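Local coordinates for protein cyanuric acid amidohydrolase (Azorhizobium caulinodans, PDB 4NQ3) that hydrolyses cyanuric acid, opening its s-triazine ring to give carboxybiuret on the way to biuret during breakdown of herbicides such as atrazine, at residues 153-158 with 234-239; 110-115 with 135-140; 257-262 with 315-320. One frame throughout, in Å; residues are numbered along the deposited sequence.

Interaction 1. Residues 153-158 with 234-239; sequences VQVKCP and HEIVVL
Four backbone hydrogen bonds join the two strands, two at Gln154 with Val237 and two at Lys156 with Glu235. The straightest runs from Val237 N to Gln154 O (3.0 Å, 168°); Lys156 N gives to Glu235 O at 2.9 Å. Val153 pairs with Val238 and Val155 with Ile236 at the non-hydrogen-bonded positions. On this face Val155 CG2, set beside its own backbone N, lies 3.7 Å from Ile236 CG1, the two side chains running alongside each other. Where strand 150-157 ends and strand 235-242 begins, Pro158 CD sits over one face of the His234 imidazole, 4.0 Å from its centroid, in a CH-pi contact, while Cys157 CB approaches His234 CD2 at 3.6 Å. These are the antiparallel central strands of a four-stranded mixed sheet, 106-113, 235-242, 150-157, 223-227, with helices 125-141 and 180-199 packed on the valine and isoleucine face. The His234 ring is fixed by Thr114 OG1 at ND1 and the Gln127 side-chain amide at NE2; an alanine here would remove the ring that Pro158 CD covers and both outside bonds, and would probably leave this end of the strand pair more loosely packed. On the other face the catalytic Lys156 bends at chi2 (75°), carrying NZ away from Glu235 to bond to the nucleophile Ser226 OG and to Met78 O. Glu235 OE1 accepts from Leu76 N, and Gln154 OE1 meets Ser224 OG.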
ATOM      1  N   VAL A 153     -23.225 -21.409   1.987  1.00 23.81           N
ATOM      2  CA  VAL A 153     -22.156 -22.372   1.780  1.00 22.33           C
ATOM      3  C   VAL A 153     -20.810 -21.659   1.710  1.00 25.84           C
ATOM      4  O   VAL A 153     -20.535 -20.919   0.761  1.00 29.28           O
ATOM      5  CB  VAL A 153     -22.384 -23.195   0.520  1.00 23.22           C
ATOM      6  CG1 VAL A 153     -21.277 -24.232   0.357  1.00 22.21           C
ATOM      7  CG2 VAL A 153     -23.722 -23.867   0.633  1.00 32.40           C
ATOM      8  N   GLN A 154     -19.994 -21.854   2.745  1.00 24.02           N
ATOM      9  CA  GLN A 154     -18.654 -21.278   2.810  1.00 26.20           C
ATOM     10  C   GLN A 154     -17.665 -22.218   2.144  1.00 18.45           C
ATOM     11  O   GLN A 154     -17.689 -23.393   2.403  1.00 28.99           O
ATOM     12  CB  GLN A 154     -18.274 -21.018   4.267  1.00 24.37           C
ATOM     13  CG  GLN A 154     -16.934 -20.389   4.476  1.00 20.64           C
ATOM     14  CD  GLN A 154     -16.816 -19.066   3.781  1.00 25.89           C
ATOM     15  OE1 GLN A 154     -17.613 -18.151   4.000  1.00 31.59           O
ATOM     16  NE2 GLN A 154     -15.826 -18.957   2.908  1.00 31.60           N
ATOM     17  N   VAL A 155     -16.813 -21.708   1.275  1.00 18.62           N
ATOM     18  CA  VAL A 155     -15.778 -22.522   0.662  1.00 18.35           C
ATOM     19  C   VAL A 155     -14.432 -21.816   0.780  1.00 23.28           C
ATOM     20  O   VAL A 155     -14.321 -20.623   0.501  1.00 25.17           O
ATOM     21  CB  VAL A 155     -16.082 -22.829  -0.815  1.00 19.69           C
ATOM     22  CG1 VAL A 155     -14.854 -23.384  -1.532  1.00 20.01           C
ATOM     23  CG2 VAL A 155     -17.203 -23.799  -0.897  1.00 20.25           C
ATOM     24  N   LYS A 156     -13.417 -22.557   1.213  1.00 21.49           N
ATOM     25  CA  LYS A 156     -12.057 -22.061   1.211  1.00 20.50           C
ATOM     26  C   LYS A 156     -11.365 -22.678   0.013  1.00 20.22           C
ATOM     27  O   LYS A 156     -11.339 -23.900  -0.112  1.00 22.78           O
ATOM     28  CB  LYS A 156     -11.339 -22.437   2.495  1.00 20.72           C
ATOM     29  CG  LYS A 156      -9.978 -21.799   2.626  1.00 14.96           C
ATOM     30  CD  LYS A 156     -10.128 -20.369   2.964  1.00 14.72           C
ATOM     31  CE  LYS A 156      -8.963 -19.543   2.475  1.00 19.11           C
ATOM     32  NZ  LYS A 156      -9.218 -18.078   2.658  1.00 17.76           N
ATOM     33  N   CYS A 157     -10.846 -21.856  -0.893  1.00 19.93           N
ATOM     34  CA  CYS A 157     -10.252 -22.405  -2.114  1.00 20.48           C
ATOM     35  C   CYS A 157      -8.836 -21.897  -2.326  1.00 18.92           C
ATOM     36  O   CYS A 157      -8.450 -20.880  -1.764  1.00 21.36           O
ATOM     37  CB  CYS A 157     -11.096 -22.044  -3.331  1.00 20.57           C
ATOM     38  SG  CYS A 157     -11.362 -20.245  -3.441  1.00 28.52           S
ATOM     39  N   PRO A 158      -8.075 -22.573  -3.191  1.00 18.32           N
ATOM     40  CA  PRO A 158      -6.662 -22.250  -3.385  1.00 18.18           C
ATOM     41  C   PRO A 158      -6.470 -21.069  -4.310  1.00 21.11           C
ATOM     42  O   PRO A 158      -7.467 -20.430  -4.652  1.00 24.35           O
ATOM     43  CB  PRO A 158      -6.094 -23.538  -3.995  1.00 16.52           C
ATOM     44  CG  PRO A 158      -7.226 -24.141  -4.693  1.00 20.52           C
ATOM     45  CD  PRO A 158      -8.443 -23.828  -3.869  1.00 23.96           C
ATOM     46  N   HIS A 234      -9.814 -27.774  -1.009  1.00 24.32           N
ATOM     47  CA  HIS A 234     -10.947 -26.957  -0.560  1.00 20.03           C
ATOM     48  C   HIS A 234     -11.473 -27.377   0.813  1.00 19.16           C
ATOM     49  O   HIS A 234     -11.404 -28.555   1.175  1.00 21.36           O
ATOM     50  CB  HIS A 234     -12.115 -27.029  -1.559  1.00 18.91           C
ATOM     51  CG  HIS A 234     -11.746 -26.708  -2.973  1.00 19.49           C
ATOM     52  ND1 HIS A 234     -11.168 -27.629  -3.817  1.00 31.79           N
ATOM     53  CD2 HIS A 234     -11.873 -25.568  -3.693  1.00 22.24           C
ATOM     54  CE1 HIS A 234     -10.955 -27.071  -4.997  1.00 27.28           C
ATOM     55  NE2 HIS A 234     -11.374 -25.819  -4.951  1.00 21.51           N
ATOM     56  N   GLU A 235     -12.002 -26.414   1.572  1.00 26.24           N
ATOM     57  CA  GLU A 235     -12.810 -26.725   2.760  1.00 23.98           C
ATOM     58  C   GLU A 235     -14.228 -26.265   2.489  1.00 22.71           C
ATOM     59  O   GLU A 235     -14.436 -25.142   2.048  1.00 31.62           O
ATOM     60  CB  GLU A 235     -12.273 -26.049   4.001  1.00 21.55           C
ATOM     61  CG  GLU A 235     -10.770 -26.195   4.131  1.00 33.47           C
ATOM     62  CD  GLU A 235     -10.368 -27.331   5.059  1.00 44.15           C
ATOM     63  OE1 GLU A 235      -9.849 -27.030   6.165  1.00 45.77           O
ATOM     64  OE2 GLU A 235     -10.548 -28.517   4.670  1.00 50.08           O
ATOM     65  N   ILE A 236     -15.199 -27.130   2.735  1.00 18.91           N
ATOM     66  CA  ILE A 236     -16.590 -26.778   2.524  1.00 19.38           C
ATOM     67  C   ILE A 236     -17.379 -26.839   3.838  1.00 22.81           C
ATOM     68  O   ILE A 236     -17.288 -27.819   4.597  1.00 26.75           O
ATOM     69  CB  ILE A 236     -17.244 -27.701   1.501  1.00 21.00           C
ATOM     70  CG1 ILE A 236     -16.727 -27.382   0.101  1.00 23.67           C
ATOM     71  CG2 ILE A 236     -18.751 -27.541   1.521  1.00 21.01           C
ATOM     72  CD1 ILE A 236     -15.378 -27.953  -0.176  1.00 30.24           C
ATOM     73  N   VAL A 237     -18.159 -25.795   4.104  1.00 20.55           N
ATOM     74  CA  VAL A 237     -19.042 -25.797   5.257  1.00 23.53           C
ATOM     75  C   VAL A 237     -20.413 -25.339   4.820  1.00 24.39           C
ATOM     76  O   VAL A 237     -20.553 -24.216   4.345  1.00 24.64           O
ATOM     77  CB  VAL A 237     -18.528 -24.866   6.361  1.00 25.67           C
ATOM     78  CG1 VAL A 237     -19.468 -24.889   7.526  1.00 18.48           C
ATOM     79  CG2 VAL A 237     -17.160 -25.314   6.796  1.00 21.47           C
ATOM     80  N   VAL A 238     -21.414 -26.204   4.978  1.00 27.20           N
ATOM     81  CA  VAL A 238     -22.802 -25.892   4.622  1.00 25.68           C
ATOM     82  C   VAL A 238     -23.619 -25.539   5.869  1.00 27.67           C
ATOM     83  O   VAL A 238     -23.673 -26.315   6.811  1.00 37.81           O
ATOM     84  CB  VAL A 238     -23.480 -27.081   3.906  1.00 21.99           C
ATOM     85  CG1 VAL A 238     -24.957 -26.861   3.769  1.00 23.28           C
ATOM     86  CG2 VAL A 238     -22.854 -27.344   2.567  1.00 21.91           C
ATOM     87  N   LEU A 239     -24.275 -24.389   5.855  1.00 21.95           N
ATOM     88  CA  LEU A 239     -25.153 -23.970   6.944  1.00 28.66           C
ATOM     89  C   LEU A 239     -26.599 -23.897   6.468  1.00 31.14           C
ATOM     90  O   LEU A 239     -26.891 -23.318   5.417  1.00 33.44           O
ATOM     91  CB  LEU A 239     -24.733 -22.606   7.493  1.00 22.19           C
ATOM     92  CG  LEU A 239     -23.279 -22.471   7.888  1.00 21.02           C
ATOM     93  CD1 LEU A 239     -22.990 -21.030   8.229  1.00 21.06           C
ATOM     94  CD2 LEU A 239     -23.008 -23.365   9.071  1.00 20.63           C
TER

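Interaction 2. Residues 110-115 with 135-140; sequences GRAHTP and VRRAMA. With SO4 (sulfate ion), chain F; SO4 (sulfate ion), chain D.
Helix 125-141 is the connection of a beta-alpha-beta crossover: it follows strand 106-113 and leads to strand 150-157, which runs parallel to it with strand 235-242 in between. Here the helix packs against the edge strand 106-113, running roughly antiparallel to it, the two segment axes 6.0 Å apart at closest and their directions at 146°. Small residues let them come together. Ala112 CB points at the helix and meets Ala138 CB at 3.7 Å; Gly110 CA makes a CA-H...O contact with Ala138 O, and a CB on Gly110 would run into that oxygen. Ala138 CB also faces Ile236 and Val238 of the next strand.

Arg137 reaches along the strand from the helix side. Its CB stands 4.2 Å from Ala112 CB, and CG, anti to the carbonyl carbon, passes O1 of the sulfate of chain F, as CD does more closely. A bend at chi3 (-89°) then turns the guanidinium to the strand. NH1 does the gripping: it donates to His113 O at 2.9 Å, with the oxygen in the guanidinium plane, and to sulfate O1 at 2.7 Å. The sulfate thus lies at the guanidinium edge, bridging the arginine and the strand backbone; it probably came from the crystallisation liquor.

The side chain of Arg111 leaves the strand on the side away from the helix. Its chain is extended from CG to NE, and the edge of its guanidinium holds the second sulfate, of chain D: NE gives to O4 at 2.8 Å and NH2 to O3 at 3.0 Å. On the first sulfate, O3 takes the strand's own amide, His113 N, along a nearly straight N-H...O line of 170°.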
ATOM      1  N   GLY A 110     -22.860 -28.772   8.137  1.00 20.66           N
ATOM      2  CA  GLY A 110     -22.206 -29.906   7.501  1.00 25.67           C
ATOM      3  C   GLY A 110     -20.856 -29.495   6.955  1.00 25.17           C
ATOM      4  O   GLY A 110     -20.669 -28.342   6.546  1.00 27.69           O
ATOM      5  N   ARG A 111     -19.894 -30.406   6.964  1.00 23.44           N
ATOM      6  CA  ARG A 111     -18.583 -30.048   6.447  1.00 24.99           C
ATOM      7  C   ARG A 111     -18.168 -31.087   5.435  1.00 22.06           C
ATOM      8  O   ARG A 111     -18.724 -32.177   5.430  1.00 22.45           O
ATOM      9  CB  ARG A 111     -17.539 -29.976   7.564  1.00 18.54           C
ATOM     10  CG  ARG A 111     -17.598 -31.166   8.406  1.00 20.04           C
ATOM     11  CD  ARG A 111     -16.355 -31.424   9.171  1.00 20.65           C
ATOM     12  NE  ARG A 111     -16.595 -32.590  10.015  1.00 22.53           N
ATOM     13  CZ  ARG A 111     -15.856 -32.922  11.065  1.00 32.67           C
ATOM     14  NH1 ARG A 111     -14.822 -32.155  11.403  1.00 31.82           N
ATOM     15  NH2 ARG A 111     -16.166 -34.004  11.790  1.00 29.97           N
ATOM     16  N   ALA A 112     -17.155 -30.763   4.635  1.00 17.90           N
ATOM     17  CA  ALA A 112     -16.569 -31.684   3.669  1.00 18.34           C
ATOM     18  C   ALA A 112     -15.239 -31.108   3.199  1.00 17.45           C
ATOM     19  O   ALA A 112     -15.029 -29.897   3.282  1.00 21.32           O
ATOM     20  CB  ALA A 112     -17.501 -31.917   2.497  1.00 18.74           C
ATOM     21  N   HIS A 113     -14.362 -31.977   2.692  1.00 21.42           N
ATOM     22  CA  HIS A 113     -13.010 -31.621   2.238  1.00 21.83           C
ATOM     23  C   HIS A 113     -12.870 -32.080   0.809  1.00 27.21           C
ATOM     24  O   HIS A 113     -13.749 -32.777   0.282  1.00 40.54           O
ATOM     25  CB  HIS A 113     -11.950 -32.298   3.107  1.00 20.07           C
ATOM     26  CG  HIS A 113     -12.126 -32.007   4.559  1.00 41.68           C
ATOM     27  ND1 HIS A 113     -11.286 -31.172   5.269  1.00 50.90           N
ATOM     28  CD2 HIS A 113     -13.095 -32.396   5.424  1.00 40.61           C
ATOM     29  CE1 HIS A 113     -11.719 -31.082   6.518  1.00 50.29           C
ATOM     30  NE2 HIS A 113     -12.817 -31.813   6.636  1.00 47.08           N
ATOM     31  N   THR A 114     -11.772 -31.722   0.170  1.00 21.12           N
ATOM     32  CA  THR A 114     -11.531 -32.257  -1.154  1.00 21.75           C
ATOM     33  C   THR A 114     -10.062 -32.604  -1.325  1.00 24.11           C
ATOM     34  O   THR A 114      -9.203 -32.177  -0.541  1.00 20.77           O
ATOM     35  CB  THR A 114     -11.934 -31.284  -2.274  1.00 19.54           C
ATOM     36  OG1 THR A 114     -10.909 -30.288  -2.436  1.00 20.34           O
ATOM     37  CG2 THR A 114     -13.276 -30.657  -2.000  1.00 16.89           C
ATOM     38  N   PRO A 115      -9.768 -33.428  -2.333  1.00 26.53           N
ATOM     39  CA  PRO A 115      -8.362 -33.692  -2.597  1.00 25.94           C
ATOM     40  C   PRO A 115      -7.726 -32.424  -3.112  1.00 27.95           C
ATOM     41  O   PRO A 115      -8.445 -31.470  -3.463  1.00 32.18           O
ATOM     42  CB  PRO A 115      -8.396 -34.757  -3.689  1.00 22.10           C
ATOM     43  CG  PRO A 115      -9.795 -35.272  -3.683  1.00 26.71           C
ATOM     44  CD  PRO A 115     -10.642 -34.121  -3.287  1.00 25.74           C
ATOM     45  N   VAL A 135     -19.791 -30.113  -1.934  1.00 29.90           N
ATOM     46  CA  VAL A 135     -20.956 -29.452  -1.356  1.00 28.77           C
ATOM     47  C   VAL A 135     -22.112 -30.424  -1.188  1.00 29.99           C
ATOM     48  O   VAL A 135     -22.872 -30.320  -0.219  1.00 33.19           O
ATOM     49  CB  VAL A 135     -21.434 -28.281  -2.193  1.00 22.25           C
ATOM     50  CG1 VAL A 135     -22.675 -27.703  -1.583  1.00 23.05           C
ATOM     51  CG2 VAL A 135     -20.357 -27.237  -2.258  1.00 21.36           C
ATOM     52  N   ARG A 136     -22.243 -31.378  -2.112  1.00 30.19           N
ATOM     53  CA  ARG A 136     -23.290 -32.387  -1.965  1.00 29.06           C
ATOM     54  C   ARG A 136     -23.002 -33.234  -0.711  1.00 30.53           C
ATOM     55  O   ARG A 136     -23.899 -33.448   0.119  1.00 37.09           O
ATOM     56  CB  ARG A 136     -23.408 -33.244  -3.226  1.00 28.14           C
ATOM     57  CG  ARG A 136     -24.131 -32.545  -4.383  1.00 36.98           C
ATOM     58  CD  ARG A 136     -24.024 -33.377  -5.664  1.00 51.28           C
ATOM     59  NE  ARG A 136     -24.358 -32.640  -6.895  1.00 61.81           N
ATOM     60  CZ  ARG A 136     -23.540 -32.535  -7.951  1.00 63.06           C
ATOM     61  NH1 ARG A 136     -22.339 -33.116  -7.939  1.00 60.11           N
ATOM     62  NH2 ARG A 136     -23.920 -31.853  -9.030  1.00 62.80           N
ATOM     63  N   ARG A 137     -21.752 -33.674  -0.551  1.00 29.17           N
ATOM     64  CA  ARG A 137     -21.342 -34.425   0.635  1.00 23.54           C
ATOM     65  C   ARG A 137     -21.615 -33.673   1.921  1.00 28.52           C
ATOM     66  O   ARG A 137     -22.213 -34.221   2.836  1.00 29.39           O
ATOM     67  CB  ARG A 137     -19.860 -34.791   0.565  1.00 31.92           C
ATOM     68  CG  ARG A 137     -19.572 -36.048  -0.246  1.00 34.48           C
ATOM     69  CD  ARG A 137     -18.104 -36.407  -0.223  1.00 33.25           C
ATOM     70  NE  ARG A 137     -17.407 -35.737  -1.309  1.00 39.75           N
ATOM     71  CZ  ARG A 137     -16.282 -35.055  -1.161  1.00 44.25           C
ATOM     72  NH1 ARG A 137     -15.736 -34.935   0.043  1.00 54.96           N
ATOM     73  NH2 ARG A 137     -15.718 -34.480  -2.212  1.00 40.33           N
ATOM     74  N   ALA A 138     -21.190 -32.417   2.000  1.00 23.15           N
ATOM     75  CA  ALA A 138     -21.426 -31.654   3.217  1.00 25.40           C
ATOM     76  C   ALA A 138     -22.922 -31.496   3.501  1.00 28.43           C
ATOM     77  O   ALA A 138     -23.345 -31.565   4.658  1.00 27.30           O
ATOM     78  CB  ALA A 138     -20.772 -30.300   3.124  1.00 27.19           C
HETATM   79  N   MSE A 139     -23.715 -31.286   2.450  1.00 32.53           N
HETATM   80  CA  MSE A 139     -25.168 -31.217   2.578  1.00 30.04           C
HETATM   81  C   MSE A 139     -25.713 -32.448   3.283  1.00 30.61           C
HETATM   82  O   MSE A 139     -26.469 -32.350   4.253  1.00 29.88           O
HETATM   83  CB  MSE A 139     -25.828 -31.085   1.206  1.00 33.67           C
HETATM   84  CG  MSE A 139     -25.976 -29.665   0.712  1.00 35.07           C
HETATM   85 SE   MSE A 139     -26.907 -29.661  -0.981  0.53 27.81          SE
HETATM   86  CE  MSE A 139     -28.669 -30.177  -0.356  1.00 32.68           C
ATOM     87  N   ALA A 140     -25.334 -33.610   2.770  1.00 25.18           N
ATOM     88  CA  ALA A 140     -25.709 -34.870   3.370  1.00 26.67           C
ATOM     89  C   ALA A 140     -25.303 -34.963   4.844  1.00 34.35           C
ATOM     90  O   ALA A 140     -26.064 -35.422   5.679  1.00 40.43           O
ATOM     91  CB  ALA A 140     -25.092 -35.995   2.594  1.00 27.66           C
TER
HETATM   92  S   SO4 F 404     -15.337 -35.530   3.076  0.72 71.74           S
HETATM   93  O1  SO4 F 404     -16.473 -36.083   2.335  0.72 72.99           O
HETATM   94  O2  SO4 F 404     -14.243 -36.497   3.176  0.72 72.49           O
HETATM   95  O3  SO4 F 404     -14.834 -34.364   2.358  0.72 67.28           O
HETATM   96  O4  SO4 F 404     -15.784 -35.163   4.424  0.72 70.19           O
HETATM   97  S   SO4 D 402     -19.081 -35.704  10.309  0.76 47.86           S
HETATM   98  O1  SO4 D 402     -18.489 -36.967   9.853  0.76 43.28           O
HETATM   99  O2  SO4 D 402     -20.537 -35.673  10.105  0.76 45.46           O
HETATM  100  O3  SO4 D 402     -18.773 -35.528  11.735  0.76 42.77           O
HETATM  101  O4  SO4 D 402     -18.489 -34.629   9.507  0.76 52.19           O

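Interaction 3. Residues 257-262 with 315-320; sequences ADAIDV and AFVAGA
Apolar packing carries everything between the loop 257-262 and the helix segment 315-320. Phe316, with CG anti to its backbone N (chi1 -164°), swings its ring out toward the loop. Ala259 CB comes up at the ring edge, near its plane, 4.0 Å from CD2. The Ile260 side chain crosses that of Phe316 obliquely: its CG1 takes the crowded position between backbone N and carbonyl carbon (chi1 57°), which places CG2 beside the N and within 3.4 Å of Phe316 CE2. Ala259 CB also rests on CG2 of the next residue, Val317, at 4.0 Å; one helical turn on from Phe316, Ala320 CB is met by Val262 CG1 at 3.9 Å.

The hydrogen bonds serve the shape of the loop itself. Asp261 N closes the turn onto Asp258 O at 3.1 Å. Asp258 OD1 takes Ile260 N from above the carboxylate plane, while OD2 of the same residue forms a salt bridge with Arg295. Asp261 OD2 uses its anti lone pair to accept Ala257 N at 2.9 Å, an almost straight bond.

A second subunit of the tetramer packs on the outside, with its Gly85 on Phe316 and its Ala322 and Gly323 against Ile260 and Val262. The arrangement is a type I beta turn with an Asx turn at its first residue, linking strand 249-256 to helix 263-271 and pressed against helix 309-325 at a subunit interface.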
ATOM      1  N   ALA A 257     -28.082  -6.333  -3.215  1.00 47.90           N
ATOM      2  CA  ALA A 257     -28.136  -5.961  -4.622  1.00 41.27           C
ATOM      3  C   ALA A 257     -26.873  -5.192  -4.999  1.00 43.88           C
ATOM      4  O   ALA A 257     -26.328  -5.346  -6.102  1.00 48.89           O
ATOM      5  CB  ALA A 257     -29.357  -5.151  -4.888  1.00 39.43           C
ATOM      6  N   ASP A 258     -26.412  -4.361  -4.069  1.00 46.94           N
ATOM      7  CA  ASP A 258     -25.118  -3.699  -4.206  1.00 43.54           C
ATOM      8  C   ASP A 258     -24.475  -3.448  -2.827  1.00 42.11           C
ATOM      9  O   ASP A 258     -24.962  -3.934  -1.797  1.00 36.89           O
ATOM     10  CB  ASP A 258     -25.245  -2.396  -4.997  1.00 42.90           C
ATOM     11  CG  ASP A 258     -26.281  -1.460  -4.430  1.00 54.43           C
ATOM     12  OD1 ASP A 258     -26.474  -1.464  -3.193  1.00 47.27           O
ATOM     13  OD2 ASP A 258     -26.907  -0.717  -5.230  1.00 61.95           O
ATOM     14  N   ALA A 259     -23.383  -2.687  -2.832  1.00 43.58           N
ATOM     15  CA  ALA A 259     -22.521  -2.545  -1.665  1.00 35.90           C
ATOM     16  C   ALA A 259     -23.185  -1.785  -0.525  1.00 44.11           C
ATOM     17  O   ALA A 259     -22.710  -1.830   0.603  1.00 47.24           O
ATOM     18  CB  ALA A 259     -21.212  -1.883  -2.051  1.00 36.01           C
ATOM     19  N   ILE A 260     -24.270  -1.077  -0.791  1.00 39.40           N
ATOM     20  CA  ILE A 260     -24.906  -0.363   0.306  1.00 40.74           C
ATOM     21  C   ILE A 260     -26.340  -0.827   0.527  1.00 56.67           C
ATOM     22  O   ILE A 260     -27.136  -0.150   1.192  1.00 56.83           O
ATOM     23  CB  ILE A 260     -24.888   1.154   0.092  1.00 43.64           C
ATOM     24  CG1 ILE A 260     -25.559   1.514  -1.228  1.00 45.97           C
ATOM     25  CG2 ILE A 260     -23.465   1.686   0.146  1.00 42.99           C
ATOM     26  CD1 ILE A 260     -25.558   2.972  -1.492  1.00 49.08           C
ATOM     27  N   ASP A 261     -26.655  -2.005  -0.001  1.00 48.01           N
ATOM     28  CA  ASP A 261     -27.990  -2.568   0.156  1.00 48.98           C
ATOM     29  C   ASP A 261     -28.092  -3.321   1.480  1.00 49.56           C
ATOM     30  O   ASP A 261     -27.786  -4.512   1.546  1.00 53.02           O
ATOM     31  CB  ASP A 261     -28.320  -3.490  -1.017  1.00 50.62           C
ATOM     32  CG  ASP A 261     -29.752  -3.978  -0.985  1.00 59.19           C
ATOM     33  OD1 ASP A 261     -30.603  -3.252  -0.415  1.00 68.17           O
ATOM     34  OD2 ASP A 261     -30.023  -5.076  -1.530  1.00 56.17           O
ATOM     35  N   VAL A 262     -28.507  -2.623   2.535  1.00 49.29           N
ATOM     36  CA  VAL A 262     -28.477  -3.196   3.882  1.00 49.85           C
ATOM     37  C   VAL A 262     -29.823  -3.794   4.244  1.00 54.66           C
ATOM     38  O   VAL A 262     -30.007  -4.271   5.364  1.00 63.16           O
ATOM     39  CB  VAL A 262     -28.069  -2.158   4.961  1.00 47.30           C
ATOM     40  CG1 VAL A 262     -26.561  -1.899   4.933  1.00 39.94           C
ATOM     41  CG2 VAL A 262     -28.854  -0.874   4.784  1.00 55.30           C
ATOM     42  N   ALA A 315     -13.721  -3.071   3.536  1.00 33.00           N
ATOM     43  CA  ALA A 315     -13.844  -1.906   4.421  1.00 32.76           C
ATOM     44  C   ALA A 315     -15.203  -1.222   4.249  1.00 34.94           C
ATOM     45  O   ALA A 315     -15.866  -0.886   5.226  1.00 41.64           O
ATOM     46  CB  ALA A 315     -12.716  -0.912   4.172  1.00 31.86           C
ATOM     47  N   PHE A 316     -15.623  -1.032   3.004  1.00 30.29           N
ATOM     48  CA  PHE A 316     -16.846  -0.299   2.723  1.00 26.61           C
ATOM     49  C   PHE A 316     -18.079  -1.048   3.187  1.00 30.03           C
ATOM     50  O   PHE A 316     -18.879  -0.518   3.961  1.00 29.30           O
ATOM     51  CB  PHE A 316     -16.961  -0.010   1.235  1.00 34.17           C
ATOM     52  CG  PHE A 316     -17.960   1.043   0.908  1.00 40.64           C
ATOM     53  CD1 PHE A 316     -17.758   2.366   1.323  1.00 39.14           C
ATOM     54  CD2 PHE A 316     -19.107   0.728   0.170  1.00 44.14           C
ATOM     55  CE1 PHE A 316     -18.686   3.357   1.014  1.00 38.89           C
ATOM     56  CE2 PHE A 316     -20.056   1.724  -0.154  1.00 40.18           C
ATOM     57  CZ  PHE A 316     -19.842   3.034   0.269  1.00 37.83           C
ATOM     58  N   VAL A 317     -18.227  -2.291   2.751  1.00 32.28           N
ATOM     59  CA  VAL A 317     -19.394  -3.057   3.164  1.00 32.89           C
ATOM     60  C   VAL A 317     -19.378  -3.352   4.675  1.00 36.09           C
ATOM     61  O   VAL A 317     -20.437  -3.408   5.296  1.00 43.02           O
ATOM     62  CB  VAL A 317     -19.497  -4.391   2.391  1.00 32.44           C
ATOM     63  CG1 VAL A 317     -20.591  -5.290   2.988  1.00 25.36           C
ATOM     64  CG2 VAL A 317     -19.717  -4.131   0.905  1.00 28.28           C
ATOM     65  N   ALA A 318     -18.199  -3.528   5.276  1.00 32.43           N
ATOM     66  CA  ALA A 318     -18.148  -3.791   6.716  1.00 33.54           C
ATOM     67  C   ALA A 318     -18.765  -2.613   7.467  1.00 32.30           C
ATOM     68  O   ALA A 318     -19.540  -2.789   8.412  1.00 32.61           O
ATOM     69  CB  ALA A 318     -16.718  -4.053   7.189  1.00 24.19           C
ATOM     70  N   GLY A 319     -18.444  -1.410   7.006  1.00 27.68           N
ATOM     71  CA  GLY A 319     -18.999  -0.210   7.588  1.00 29.14           C
ATOM     72  C   GLY A 319     -20.512  -0.162   7.452  1.00 42.11           C
ATOM     73  O   GLY A 319     -21.207   0.110   8.428  1.00 45.56           O
ATOM     74  N   ALA A 320     -21.040  -0.437   6.259  1.00 39.63           N
ATOM     75  CA  ALA A 320     -22.490  -0.419   6.085  1.00 37.81           C
ATOM     76  C   ALA A 320     -23.185  -1.393   7.067  1.00 40.21           C
ATOM     77  O   ALA A 320     -24.049  -0.983   7.840  1.00 45.97           O
ATOM     78  CB  ALA A 320     -22.857  -0.757   4.637  1.00 28.38           C
TER

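How the interactions relate
Interactions 1 and 2 belong to one sheet and meet at strand 235-242, which has 150-157 on one flank and the edge strand 106-113 of interaction 2 on the other. Val238 N to Gly110 O and Ile236 N to Ala112 O, each 2.8 Å, are probable hydrogen bonds across that second seam, and Val238 CG2 touches Ala138 CB at 3.7 Å. Interaction 1 reaches the active site, the Lys156 side chain lying about 4 Å from bound barbituric acid. Interaction 3 stands apart, its centre about 23 Å from that of interaction 1 and on the other side of the chain's centre from interaction 2; its Val317 side chain is still about 10 Å from a barbituric acid.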